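Local coordinates for protein transcriptional regulator, SorC family (Enterococcus faecalis, PDB 2O0M) that probably regulates transcription by binding DNA in response to a carbohydrate effector, at residues N136-N141 with Q326-T331; Q187-S192 with Y203-V208; N218-L221 with S225-E228; A251-S256 with V269-G274. All coordinates share one frame; numbering follows the deposited sequence.

Contact 1: residues N136-N141 with Q326-T331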
# COMPACT_ATOMS: atom_id res chain seq x y z
N ASN A 136 -15.21 -6.51 -1.07
CA ASN A 136 -16.41 -7.32 -0.90
C ASN A 136 -16.61 -8.23 -2.11
O ASN A 136 -16.97 -9.40 -1.98
CB ASN A 136 -17.63 -6.43 -0.72
CG ASN A 136 -18.90 -7.22 -0.53
OD1 ASN A 136 -18.92 -8.20 0.20
ND2 ASN A 136 -19.97 -6.80 -1.19
N LEU A 137 -16.38 -7.67 -3.29
CA LEU A 137 -16.47 -8.43 -4.54
C LEU A 137 -15.35 -9.47 -4.67
O LEU A 137 -15.60 -10.60 -5.07
CB LEU A 137 -16.41 -7.48 -5.74
CG LEU A 137 -16.24 -8.09 -7.14
CD1 LEU A 137 -17.53 -8.77 -7.56
CD2 LEU A 137 -15.85 -7.05 -8.19
N LEU A 138 -14.12 -9.05 -4.37
CA LEU A 138 -12.93 -9.86 -4.64
C LEU A 138 -12.68 -10.98 -3.62
O LEU A 138 -12.34 -12.10 -3.99
CB LEU A 138 -11.66 -8.98 -4.74
CG LEU A 138 -11.46 -8.08 -5.96
CD1 LEU A 138 -10.14 -7.33 -5.87
CD2 LEU A 138 -11.52 -8.86 -7.29
N LEU A 139 -12.83 -10.67 -2.33
CA LEU A 139 -12.42 -11.62 -1.29
C LEU A 139 -13.42 -12.79 -1.16
O LEU A 139 -14.61 -12.58 -0.91
CB LEU A 139 -12.27 -10.91 0.06
CG LEU A 139 -11.16 -9.85 0.14
CD1 LEU A 139 -11.21 -9.25 1.52
CD2 LEU A 139 -9.78 -10.44 -0.15
N PRO A 140 -12.93 -14.02 -1.36
CA PRO A 140 -13.81 -15.18 -1.20
C PRO A 140 -14.14 -15.54 0.24
O PRO A 140 -13.52 -15.04 1.18
CB PRO A 140 -12.99 -16.34 -1.80
CG PRO A 140 -11.85 -15.73 -2.47
CD PRO A 140 -11.58 -14.44 -1.78
N ASN A 141 -15.10 -16.43 0.40
CA ASN A 141 -15.36 -17.03 1.70
C ASN A 141 -14.15 -17.81 2.17
O ASN A 141 -13.30 -18.18 1.36
CB ASN A 141 -16.57 -17.97 1.65
CG ASN A 141 -17.87 -17.23 1.61
OD1 ASN A 141 -17.95 -16.07 2.01
ND2 ASN A 141 -18.92 -17.90 1.14
N GLN A 326 -2.45 -7.98 -12.51
CA GLN A 326 -3.76 -8.15 -11.88
C GLN A 326 -4.15 -6.98 -10.97
O GLN A 326 -5.25 -6.99 -10.43
CB GLN A 326 -3.83 -9.45 -11.08
CG GLN A 326 -2.97 -9.50 -9.80
CD GLN A 326 -1.59 -10.08 -10.04
OE1 GLN A 326 -1.02 -9.92 -11.11
NE2 GLN A 326 -1.05 -10.76 -9.03
N THR A 327 -3.26 -6.01 -10.80
CA THR A 327 -3.49 -4.86 -9.91
C THR A 327 -4.79 -4.13 -10.27
O THR A 327 -5.09 -3.92 -11.44
CB THR A 327 -2.30 -3.86 -9.94
OG1 THR A 327 -1.10 -4.51 -9.48
CG2 THR A 327 -2.55 -2.64 -9.06
N TRP A 328 -5.57 -3.78 -9.25
CA TRP A 328 -6.67 -2.82 -9.38
C TRP A 328 -6.12 -1.49 -8.88
O TRP A 328 -5.58 -1.42 -7.77
CB TRP A 328 -7.86 -3.22 -8.50
CG TRP A 328 -8.67 -4.37 -8.98
CD1 TRP A 328 -8.22 -5.60 -9.33
CD2 TRP A 328 -10.10 -4.42 -9.09
NE1 TRP A 328 -9.28 -6.41 -9.69
CE2 TRP A 328 -10.44 -5.71 -9.55
CE3 TRP A 328 -11.12 -3.50 -8.86
CZ2 TRP A 328 -11.75 -6.09 -9.78
CZ3 TRP A 328 -12.43 -3.89 -9.09
CH2 TRP A 328 -12.73 -5.17 -9.55
N LEU A 329 -6.26 -0.44 -9.68
CA LEU A 329 -5.82 0.90 -9.26
C LEU A 329 -7.05 1.73 -8.92
O LEU A 329 -7.89 1.98 -9.79
CB LEU A 329 -5.00 1.59 -10.35
CG LEU A 329 -4.62 3.05 -10.09
CD1 LEU A 329 -3.74 3.19 -8.86
CD2 LEU A 329 -3.94 3.65 -11.30
N ILE A 330 -7.15 2.14 -7.66
CA ILE A 330 -8.17 3.10 -7.23
C ILE A 330 -7.51 4.47 -7.20
O ILE A 330 -6.51 4.68 -6.51
CB ILE A 330 -8.72 2.79 -5.83
CG1 ILE A 330 -9.34 1.39 -5.83
CG2 ILE A 330 -9.73 3.86 -5.41
CD1 ILE A 330 -9.76 0.88 -4.48
N THR A 331 -8.06 5.40 -7.97
CA THR A 331 -7.46 6.71 -8.12
C THR A 331 -8.56 7.75 -8.31
O THR A 331 -9.75 7.46 -8.15
CB THR A 331 -6.45 6.69 -9.30
OG1 THR A 331 -5.65 7.88 -9.29
CG2 THR A 331 -7.14 6.50 -10.65
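Leu138, in the last turn of helix 122-138, lays its two methyls against the indole of Trp328. CD1 of Leu138 stands over one face of the ring, 4.1 Å from the centroid of the five-membered ring of Trp328 and only 14° off the ring normal, a clear CH-pi contact. The sister methyl, CD2 of Leu138, reaches the benzo half and comes 3.7 Å from CZ2 of Trp328. With CG of Leu138 anti to its carbonyl carbon (chi1 -72°), the isobutyl fork is carried toward the strand, and both prongs meet the indole together. This is the tight part. Trp328 itself is buried, hydrogen-bonded through its backbone to Val303 and Ala305 in the central sheet, and its ring also touches Thr134 one helical turn back from Leu138, as well as Arg109 and Ile111 of the adjacent parallel strand 109-113.

The other side is looser. Leu137 lies exposed and contributes a single methyl: CD2 of Leu137 approaches CH2 of Trp328 at 3.9 Å, with the two side chains crossing at about a right angle. Beyond it the chain leaves the helix at Leu139, whose carbonyl, like the side chain of Asn136, is taken by Arg169 of strand 169-175, not by 326-331.

The helix lies over parallel strands of a mixed sheet, consistent with a Rossmann-like domain. Only 129 Å² is buried between 136-141 and 326-331, and no hydrogen bond joins them: between these two segments the contact is apolar, methyls against the indole, and so tolerant of direction.

Contact 2: residues Q187-S192 with Y203-V208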
# COMPACT_ATOMS: atom_id res chain seq x y z
N GLN A 187 1.39 4.38 10.61
CA GLN A 187 2.14 3.13 10.41
C GLN A 187 1.19 1.98 10.02
O GLN A 187 0.00 1.98 10.35
CB GLN A 187 3.03 2.81 11.61
CG GLN A 187 2.41 2.04 12.71
CD GLN A 187 3.43 1.68 13.78
OE1 GLN A 187 3.69 2.49 14.67
NE2 GLN A 187 4.00 0.48 13.71
N ALA A 188 1.74 1.00 9.31
CA ALA A 188 0.96 -0.11 8.77
C ALA A 188 0.19 -0.88 9.88
O ALA A 188 -0.97 -1.28 9.68
CB ALA A 188 1.88 -1.05 7.99
N ASN A 189 0.81 -1.07 11.04
CA ASN A 189 0.12 -1.71 12.19
C ASN A 189 -1.18 -0.98 12.50
O ASN A 189 -2.22 -1.60 12.75
CB ASN A 189 0.98 -1.69 13.47
CG ASN A 189 1.97 -2.84 13.57
OD1 ASN A 189 2.96 -2.77 14.36
ND2 ASN A 189 1.75 -3.89 12.81
N SER A 190 -1.09 0.35 12.53
CA SER A 190 -2.25 1.17 12.87
C SER A 190 -3.34 1.04 11.82
O SER A 190 -4.53 0.89 12.17
CB SER A 190 -1.82 2.63 13.05
OG SER A 190 -0.88 2.72 14.11
N ILE A 191 -2.96 1.07 10.55
CA ILE A 191 -3.92 0.91 9.46
C ILE A 191 -4.59 -0.48 9.59
O ILE A 191 -5.80 -0.61 9.45
CB ILE A 191 -3.26 1.09 8.04
CG1 ILE A 191 -3.20 2.57 7.62
CG2 ILE A 191 -4.04 0.37 6.97
CD1 ILE A 191 -2.34 3.44 8.47
N SER A 192 -3.81 -1.51 9.91
CA SER A 192 -4.36 -2.88 10.05
C SER A 192 -5.44 -2.93 11.12
O SER A 192 -6.51 -3.55 10.93
CB SER A 192 -3.25 -3.87 10.41
OG SER A 192 -2.25 -3.90 9.40
N TYR A 203 -7.03 -8.32 13.33
CA TYR A 203 -5.68 -7.93 12.93
C TYR A 203 -4.65 -8.63 13.77
O TYR A 203 -4.93 -9.11 14.88
CB TYR A 203 -5.49 -6.41 13.00
CG TYR A 203 -5.36 -5.82 14.40
CD1 TYR A 203 -4.11 -5.55 14.94
CD2 TYR A 203 -6.48 -5.51 15.15
CE1 TYR A 203 -3.98 -5.00 16.21
CE2 TYR A 203 -6.37 -4.95 16.42
CZ TYR A 203 -5.11 -4.71 16.95
OH TYR A 203 -4.96 -4.17 18.20
N ARG A 204 -3.44 -8.69 13.22
CA ARG A 204 -2.27 -9.08 13.97
C ARG A 204 -1.16 -8.08 13.67
O ARG A 204 -0.72 -7.97 12.54
CB ARG A 204 -1.85 -10.50 13.61
CG ARG A 204 -2.81 -11.56 14.11
CD ARG A 204 -2.71 -11.74 15.61
NE ARG A 204 -1.43 -12.30 16.00
CZ ARG A 204 -1.11 -13.59 15.94
NH1 ARG A 204 -1.98 -14.49 15.50
NH2 ARG A 204 0.09 -13.97 16.32
N ALA A 205 -0.73 -7.36 14.70
CA ALA A 205 0.34 -6.39 14.56
C ALA A 205 1.66 -7.13 14.50
O ALA A 205 1.82 -8.19 15.09
CB ALA A 205 0.34 -5.41 15.71
N LEU A 206 2.61 -6.56 13.76
CA LEU A 206 3.96 -7.07 13.72
C LEU A 206 4.74 -6.19 14.68
O LEU A 206 4.89 -4.99 14.45
CB LEU A 206 4.53 -6.98 12.31
CG LEU A 206 5.99 -7.37 12.12
CD1 LEU A 206 6.23 -8.83 12.45
CD2 LEU A 206 6.39 -7.08 10.70
N TYR A 207 5.21 -6.78 15.78
CA TYR A 207 5.74 -5.98 16.87
C TYR A 207 7.22 -5.72 16.65
O TYR A 207 8.09 -6.16 17.39
CB TYR A 207 5.38 -6.62 18.22
CG TYR A 207 3.97 -6.26 18.63
CD1 TYR A 207 2.95 -7.19 18.63
CD2 TYR A 207 3.63 -4.97 18.99
CE1 TYR A 207 1.65 -6.84 19.00
CE2 TYR A 207 2.31 -4.61 19.37
CZ TYR A 207 1.33 -5.54 19.37
OH TYR A 207 0.05 -5.15 19.73
N VAL A 208 7.47 -4.99 15.56
CA VAL A 208 8.79 -4.56 15.16
C VAL A 208 8.74 -3.04 15.17
O VAL A 208 7.85 -2.46 14.56
CB VAL A 208 9.12 -5.09 13.74
CG1 VAL A 208 10.39 -4.45 13.19
CG2 VAL A 208 9.26 -6.61 13.77
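A beta-alpha-beta crossover brings these pieces together: strand 169-175 leads to helix 188-199, and the chain returns through the short parallel strand 202-203 to run on past the first turn of that helix. Asn189 carries most of the contact. CG of Asn189 lies 3.7 Å from CB of Ala205 and just as close to O of Leu206, so the flat amide is set against the extended backbone at Ala205-Leu206. CG is anti to the carbonyl carbon of Asn189 (chi1 -84°), which swings the amide off the helix to that backbone.

One turn along the helix, O of Ser192 packs 3.7 Å from CB of Tyr203. The Ser192 hydroxyl is used within the helix, OG donating to O of Ala188 at 2.9 Å from above the carbonyl plane, while Ser192 N binds the same oxygen. On the loop side CB of Ala205 sits 3.7 Å above one face of the Tyr207 ring, and Tyr207 is the centre of an inverse gamma turn. Leu206 also rests on Pro175 and on Val229 of helix 224-234. A helix start packed against the chain that leaves the returning strand is consistent with the beta-alpha-beta unit of a Rossmann-like domain.

Contact 3: residues N218-L221 with S225-E228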
# COMPACT_ATOMS: atom_id res chain seq x y z
N ASN A 218 17.68 -9.16 14.98
CA ASN A 218 18.08 -10.55 15.21
C ASN A 218 17.29 -11.22 16.31
O ASN A 218 16.94 -12.40 16.21
CB ASN A 218 19.55 -10.64 15.61
CG ASN A 218 20.47 -10.55 14.43
OD1 ASN A 218 20.04 -10.47 13.28
ND2 ASN A 218 21.77 -10.57 14.71
N SER A 219 17.04 -10.46 17.38
CA SER A 219 16.35 -10.97 18.54
C SER A 219 14.91 -11.29 18.19
O SER A 219 14.40 -12.38 18.50
CB SER A 219 16.40 -9.95 19.67
OG SER A 219 17.73 -9.49 19.87
N LEU A 220 14.25 -10.34 17.55
CA LEU A 220 12.84 -10.48 17.19
C LEU A 220 12.61 -11.61 16.18
O LEU A 220 11.58 -12.28 16.23
CB LEU A 220 12.28 -9.15 16.65
CG LEU A 220 12.07 -8.04 17.69
CD1 LEU A 220 11.59 -6.76 17.03
CD2 LEU A 220 11.11 -8.47 18.79
N LEU A 221 13.57 -11.87 15.31
CA LEU A 221 13.43 -12.96 14.35
C LEU A 221 13.41 -14.36 14.96
O LEU A 221 12.89 -15.29 14.33
CB LEU A 221 14.53 -12.91 13.29
CG LEU A 221 14.38 -11.80 12.27
CD1 LEU A 221 15.52 -11.91 11.32
CD2 LEU A 221 13.06 -11.90 11.53
N SER A 225 6.47 -15.54 18.23
CA SER A 225 5.35 -14.61 17.99
C SER A 225 5.60 -13.75 16.76
O SER A 225 4.69 -13.51 15.97
CB SER A 225 5.12 -13.71 19.21
OG SER A 225 6.24 -12.88 19.47
N ILE A 226 6.82 -13.25 16.61
CA ILE A 226 7.20 -12.45 15.44
C ILE A 226 7.19 -13.32 14.18
O ILE A 226 6.68 -12.90 13.13
CB ILE A 226 8.60 -11.83 15.63
CG1 ILE A 226 8.61 -10.82 16.79
CG2 ILE A 226 9.13 -11.21 14.33
CD1 ILE A 226 7.88 -9.51 16.51
N GLN A 227 7.75 -14.52 14.28
CA GLN A 227 7.79 -15.46 13.16
C GLN A 227 6.39 -15.79 12.68
O GLN A 227 6.15 -15.92 11.47
CB GLN A 227 8.48 -16.77 13.58
CG GLN A 227 9.97 -16.67 13.83
CD GLN A 227 10.54 -17.92 14.51
OE1 GLN A 227 9.80 -18.85 14.86
NE2 GLN A 227 11.86 -17.94 14.71
N GLU A 228 5.48 -15.95 13.63
CA GLU A 228 4.10 -16.29 13.34
C GLU A 228 3.47 -15.22 12.47
O GLU A 228 2.82 -15.53 11.48
CB GLU A 228 3.34 -16.44 14.65
CG GLU A 228 1.90 -16.88 14.54
CD GLU A 228 1.36 -17.35 15.88
OE1 GLU A 228 2.07 -18.12 16.58
OE2 GLU A 228 0.24 -16.96 16.25
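Two consecutive helices, 214-221 and 224-234, are joined by a very short connection, and this contact is the corner where the end of the first meets the opening turns of the second. The pair belongs to the putative sugar-binding domain and lies well out from its middle, about 23 Å from the centre of the contact to the centre of the chain.

Ile226 meets the end of the first helix. CB of Ile226 points toward that helix and comes 3.1 Å from O of Leu220, with the CG2 branch of Ile226 at 3.3 Å from the same oxygen, so the carbonyl is pressed into the fork of the side chain. The two side chains cross at a slant, CD2 of Leu220 lying 4.0 Å from CG1 of Ile226. Ile226 is buried; Leu220 is partly exposed and also leans on Val208 and Pro209 of the preceding loop.

Leu221, by contrast, directs its side chain away and takes part through its backbone. Gln227 comes in beside it: CG is anti to the carbonyl carbon (chi1 -70°) and the chain runs on extended, which carries the amide back to the C-terminal end of helix 214-221. Farther along, Glu228 turns to a salt bridge with Arg204. The polar tie across the corner is the hydrogen bond from Gln227 NE2 to Leu221 O, 2.9 Å long with an N-H...O angle of 154°, in the carbonyl plane and on a lone pair of that oxygen.

Contact 4: residues A251-S256 with V269-G274. With PO4 (phosphate ion), chain B.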
# COMPACT_ATOMS: atom_id res chain seq x y z
N ALA A 251 11.92 11.79 3.55
CA ALA A 251 11.96 12.80 4.60
C ALA A 251 10.99 12.47 5.74
O ALA A 251 11.35 12.56 6.93
CB ALA A 251 11.63 14.16 4.03
N ARG A 252 9.77 12.10 5.40
CA ARG A 252 8.76 11.83 6.42
C ARG A 252 9.18 10.68 7.33
O ARG A 252 8.96 10.72 8.56
CB ARG A 252 7.40 11.52 5.81
CG ARG A 252 6.31 11.46 6.84
CD ARG A 252 4.95 11.39 6.19
NE ARG A 252 4.66 10.06 5.67
CZ ARG A 252 3.72 9.79 4.78
NH1 ARG A 252 2.95 10.76 4.27
NH2 ARG A 252 3.52 8.54 4.40
N ARG A 253 9.75 9.65 6.71
CA ARG A 253 10.22 8.44 7.41
C ARG A 253 11.58 8.61 8.09
O ARG A 253 12.12 7.65 8.65
CB ARG A 253 10.28 7.27 6.43
CG ARG A 253 8.89 6.84 5.93
CD ARG A 253 9.04 5.83 4.82
NE ARG A 253 7.76 5.31 4.30
CZ ARG A 253 7.69 4.41 3.33
NH1 ARG A 253 8.82 3.94 2.79
NH2 ARG A 253 6.51 3.97 2.90
N LYS A 254 12.13 9.82 8.03
CA LYS A 254 13.39 10.15 8.70
C LYS A 254 14.52 9.20 8.28
O LYS A 254 15.27 8.66 9.12
CB LYS A 254 13.20 10.19 10.22
CG LYS A 254 12.10 11.15 10.64
CD LYS A 254 12.02 11.33 12.15
CE LYS A 254 10.86 12.23 12.53
NZ LYS A 254 10.91 13.58 11.89
N MSE A 255 14.64 9.00 6.97
CA MSE A 255 15.72 8.20 6.43
C MSE A 255 17.04 8.92 6.69
O MSE A 255 17.06 10.13 6.93
CB MSE A 255 15.50 7.93 4.93
CG MSE A 255 14.26 7.09 4.67
SE MSE A 255 14.09 6.52 2.82
CE MSE A 255 15.37 5.20 2.92
N SER A 256 18.13 8.17 6.68
CA SER A 256 19.45 8.74 6.97
C SER A 256 19.86 9.79 5.94
O SER A 256 19.39 9.77 4.81
CB SER A 256 20.51 7.63 7.00
OG SER A 256 20.83 7.22 5.68
N VAL A 269 11.52 8.65 -7.89
CA VAL A 269 10.25 9.31 -8.16
C VAL A 269 9.12 8.73 -7.30
O VAL A 269 8.31 9.47 -6.74
CB VAL A 269 9.88 9.19 -9.67
CG1 VAL A 269 8.49 9.71 -9.96
CG2 VAL A 269 10.90 9.97 -10.51
N ALA A 270 9.06 7.40 -7.24
CA ALA A 270 8.00 6.70 -6.50
C ALA A 270 8.56 5.80 -5.42
O ALA A 270 9.70 5.35 -5.49
CB ALA A 270 7.16 5.87 -7.47
N GLU A 271 7.75 5.56 -4.40
CA GLU A 271 8.02 4.57 -3.38
C GLU A 271 6.82 3.62 -3.26
O GLU A 271 5.66 4.02 -3.43
CB GLU A 271 8.28 5.26 -2.03
CG GLU A 271 8.66 4.32 -0.88
CD GLU A 271 7.49 3.64 -0.22
OE1 GLU A 271 6.33 4.07 -0.43
OE2 GLU A 271 7.72 2.65 0.52
N SER A 272 7.12 2.36 -2.97
CA SER A 272 6.08 1.44 -2.53
C SER A 272 6.74 0.24 -1.84
O SER A 272 7.74 -0.30 -2.34
CB SER A 272 5.23 0.98 -3.71
OG SER A 272 4.05 0.38 -3.26
N PHE A 273 6.20 -0.16 -0.69
CA PHE A 273 6.69 -1.32 0.08
C PHE A 273 8.16 -1.20 0.51
O PHE A 273 8.81 -2.21 0.82
CB PHE A 273 6.52 -2.63 -0.69
CG PHE A 273 5.16 -2.85 -1.27
CD1 PHE A 273 4.11 -3.24 -0.47
CD2 PHE A 273 4.95 -2.71 -2.62
CE1 PHE A 273 2.85 -3.46 -1.03
CE2 PHE A 273 3.69 -2.93 -3.17
CZ PHE A 273 2.66 -3.30 -2.37
N GLY A 274 8.69 0.02 0.56
CA GLY A 274 10.10 0.21 0.91
C GLY A 274 11.05 0.04 -0.25
O GLY A 274 12.28 -0.14 -0.04
P PO4 B . 0.96 8.90 1.41
O1 PO4 B . 1.50 9.40 0.12
O2 PO4 B . -0.43 8.40 1.29
O3 PO4 B . 1.90 7.90 1.99
O4 PO4 B . 0.98 10.03 2.40
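Arg253 and Glu271 form a buried salt bridge in which one carboxylate oxygen does nearly all the work. OE2 of Glu271 lies at the edge of the guanidinium, in its plane, 2.8 Å from NH1 of Arg253 and 3.0 Å from NH2 of Arg253; both hydrogen bonds are weak and bent. The carboxylate is turned almost square to the guanidinium, with the planes 85° apart, so the pairing is not the side-by-side kind. Arg253 spans the gap fully extended, while Glu271 bends at chi2 (-81°) to meet it.

A neutral donor shares the same oxygen: Gly274 N binds OE2 of Glu271 at 2.8 Å, on its anti side. Phe273 and Gly274, both with positive phi, make the type I' turn of the beta-hairpin between strands 270-272 and 275-277, so the glutamate ties the hairpin turn to the helix end, where Lys254 completes a Schellman motif.

Anion binding belongs to Arg252. NH1 of Arg252 gives a nearly straight bond (176°) to O4 of the phosphate ion at 2.8 Å, and NH2 of Arg252 reaches phosphate O3 at 3.0 Å. Lys312 and Thr153 also hold this ion, which probably comes from the crystallisation liquor. Glu182 bridges the two arginines by salt bridges to the NE atoms of both.

In the fold
Following the chain from its N terminus, contact 1 opens at the end of helix 122-138 and closes only at strand 328-332, so its loop encloses the other three. Within it they follow one another in series and none cross: contact 2 links helix 188-199 to the loop after strand 202-203, contact 3 joins helices 214-221 and 224-234, and contact 4 ties the end of helix 246-252 to the hairpin at 270-277. Contacts 2 and 3 touch, Tyr207 O lying 3.6 Å from Leu220 CD1. Contacts 1 and 4 both reach the same sheet but sit on opposite sides of the chain's centre, their centres 26 Å apart.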